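Putative periplasmic or exported protein (Salmonella enterica subsp. enterica serovar Typhimurium, PDB 4GQZ) probably binds copper in the periplasm and contributes to copper resistance. Local coordinates at residues L124-E129 with T147-Q152. Residues are numbered along the deposited sequence; the frame is centred on the assembly and turned at random.
Sequences LPRNME and TSDDSQ
The hydroxyl of Thr147 meets both Pro125 O and Met128 N, an example of one side chain pinning a loop. OG1 donates to Pro125 O at 2.7 Å, in the carbonyl plane and on a lone pair. It also accepts from Met128 N at 2.9 Å, with a nearly straight N-H (166°). A chi1 of 55° puts OG1 between the backbone N and the carbonyl carbon, within reach of both, and leaves CG2 anti to the carbonyl carbon, against Leu124. Thr147 N bonds Met128 O at 3.0 Å. Thr147 O takes Asn127 N at 2.8 Å and a proton from a water.

In nonpolar contact, CG2 rests 4.0 Å from Leu124 CB and CD1, while Met128 CG lies 3.0 Å from Thr147 OG1.

Farther out, that same water, in the guanidinium plane at its edge, links Arg126 NH1 to Asp149 OD1; a second joins Asn127 OD1 to Asp149 N. Arg126 NH1 and Asp149 OD1, 4.1 Å apart, are beyond a salt bridge: OD1 lies well out of the guanidinium plane, and no N-H points at it. NH1 also bonds Ser44 O, and NE bonds Gly61 O.

Thr147 thus ties the tight connection between strands 120-125 and 129-136 to the chain leaving strand 139-146, beside the type I beta turn Ser148-Ser151, in CueP's beta-rich fold.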
loop_
_atom_site.group_PDB
_atom_site.type_symbol
_atom_site.label_atom_id
_atom_site.label_comp_id
_atom_site.label_asym_id
_atom_site.label_seq_id
_atom_site.Cartn_x
_atom_site.Cartn_y
_atom_site.Cartn_z
ATOM N N LEU B 124 6.286 4.423 7.953
ATOM C CA LEU B 124 6.378 5.840 8.278
ATOM C C LEU B 124 5.673 6.688 7.215
ATOM O O LEU B 124 5.613 6.299 6.045
ATOM C CB LEU B 124 7.858 6.237 8.379
ATOM C CG LEU B 124 8.709 5.565 9.465
ATOM C CD1 LEU B 124 10.145 6.002 9.361
ATOM C CD2 LEU B 124 8.180 5.913 10.847
ATOM N N PRO B 125 5.138 7.851 7.620
ATOM C CA PRO B 125 4.571 8.789 6.637
ATOM C C PRO B 125 5.641 9.162 5.622
ATOM O O PRO B 125 6.815 9.239 5.985
ATOM C CB PRO B 125 4.214 10.026 7.474
ATOM C CG PRO B 125 4.225 9.575 8.909
ATOM C CD PRO B 125 5.161 8.403 8.990
ATOM N N ARG B 126 5.251 9.361 4.369
ATOM C CA ARG B 126 6.206 9.728 3.327
ATOM C C ARG B 126 6.562 11.210 3.388
ATOM O O ARG B 126 5.805 12.012 3.929
ATOM C CB ARG B 126 5.630 9.380 1.946
ATOM C CG ARG B 126 5.521 7.887 1.713
ATOM C CD ARG B 126 4.960 7.550 0.332
ATOM N NE ARG B 126 4.985 6.107 0.094
ATOM C CZ ARG B 126 6.075 5.414 -0.223
ATOM N NH1 ARG B 126 7.256 6.012 -0.334
ATOM N NH2 ARG B 126 5.989 4.111 -0.436
ATOM N N ASN B 127 7.719 11.559 2.840
ATOM C CA ASN B 127 8.166 12.948 2.762
ATOM C C ASN B 127 8.294 13.648 4.105
ATOM O O ASN B 127 8.037 14.845 4.211
ATOM C CB ASN B 127 7.268 13.749 1.812
ATOM C CG ASN B 127 7.339 13.229 0.394
ATOM O OD1 ASN B 127 8.425 13.085 -0.165
ATOM N ND2 ASN B 127 6.194 12.922 -0.185
HETATM N N MSE B 128 8.695 12.906 5.131
HETATM C CA MSE B 128 9.047 13.544 6.392
HETATM C C MSE B 128 10.558 13.498 6.570
HETATM O O MSE B 128 11.254 12.758 5.872
HETATM C CB MSE B 128 8.346 12.876 7.585
HETATM C CG MSE B 128 8.647 11.394 7.744
HETATM SE SE MSE B 128 8.711 10.747 9.617
HETATM C CE MSE B 128 10.422 11.514 10.130
ATOM N N GLU B 129 11.056 14.322 7.487
ATOM C CA GLU B 129 12.438 14.287 7.930
ATOM C C GLU B 129 12.365 14.175 9.447
ATOM O O GLU B 129 11.439 14.710 10.068
ATOM C CB GLU B 129 13.156 15.589 7.560
ATOM C CG GLU B 129 12.964 16.024 6.124
ATOM C CD GLU B 129 13.722 17.296 5.792
ATOM O OE1 GLU B 129 14.467 17.297 4.783
ATOM O OE2 GLU B 129 13.565 18.293 6.530
ATOM N N THR B 147 12.048 10.225 4.576
ATOM C CA THR B 147 11.206 9.261 3.867
ATOM C C THR B 147 10.737 9.800 2.512
ATOM O O THR B 147 9.585 9.599 2.090
ATOM C CB THR B 147 9.993 8.849 4.719
ATOM O OG1 THR B 147 9.280 10.019 5.107
ATOM C CG2 THR B 147 10.438 8.108 5.981
ATOM N N SER B 148 11.635 10.505 1.836
ATOM C CA SER B 148 11.347 10.980 0.492
ATOM C C SER B 148 11.603 9.847 -0.502
ATOM O O SER B 148 12.075 8.776 -0.119
ATOM C CB SER B 148 12.215 12.186 0.163
ATOM O OG SER B 148 13.500 11.759 -0.243
ATOM N N ASP B 149 11.281 10.062 -1.774
ATOM C CA ASP B 149 11.451 8.988 -2.757
ATOM C C ASP B 149 12.895 8.568 -2.999
ATOM O O ASP B 149 13.138 7.470 -3.485
ATOM C CB ASP B 149 10.769 9.333 -4.085
ATOM C CG ASP B 149 9.271 9.308 -3.981
ATOM O OD1 ASP B 149 8.758 8.675 -3.034
ATOM O OD2 ASP B 149 8.607 9.922 -4.839
ATOM N N ASP B 150 13.855 9.425 -2.661
ATOM C CA ASP B 150 15.257 9.068 -2.844
ATOM C C ASP B 150 15.927 8.610 -1.546
ATOM O O ASP B 150 17.136 8.378 -1.519
ATOM C CB ASP B 150 16.041 10.226 -3.482
ATOM C CG ASP B 150 15.986 11.495 -2.663
ATOM O OD1 ASP B 150 15.010 11.685 -1.911
ATOM O OD2 ASP B 150 16.918 12.318 -2.772
ATOM N N SER B 151 15.142 8.469 -0.479
ATOM C CA SER B 151 15.694 8.052 0.810
ATOM C C SER B 151 15.901 6.540 0.888
ATOM O O SER B 151 15.112 5.769 0.335
ATOM C CB SER B 151 14.786 8.500 1.954
ATOM O OG SER B 151 14.610 9.908 1.964
ATOM N N GLN B 152 16.947 6.128 1.602
ATOM C CA GLN B 152 17.278 4.706 1.757
ATOM C C GLN B 152 16.257 3.996 2.630
ATOM O O GLN B 152 15.631 4.616 3.486
ATOM C CB GLN B 152 18.670 4.543 2.373
ATOM C CG GLN B 152 18.724 4.934 3.838
ATOM C CD GLN B 152 20.132 5.217 4.332
ATOM O OE1 GLN B 152 20.456 6.352 4.672
ATOM N NE2 GLN B 152 20.968 4.185 4.386
HETATM O O HOH W 1 8.336 8.589 -0.289
HETATM O O HOH W 2 9.736 12.012 -2.366
#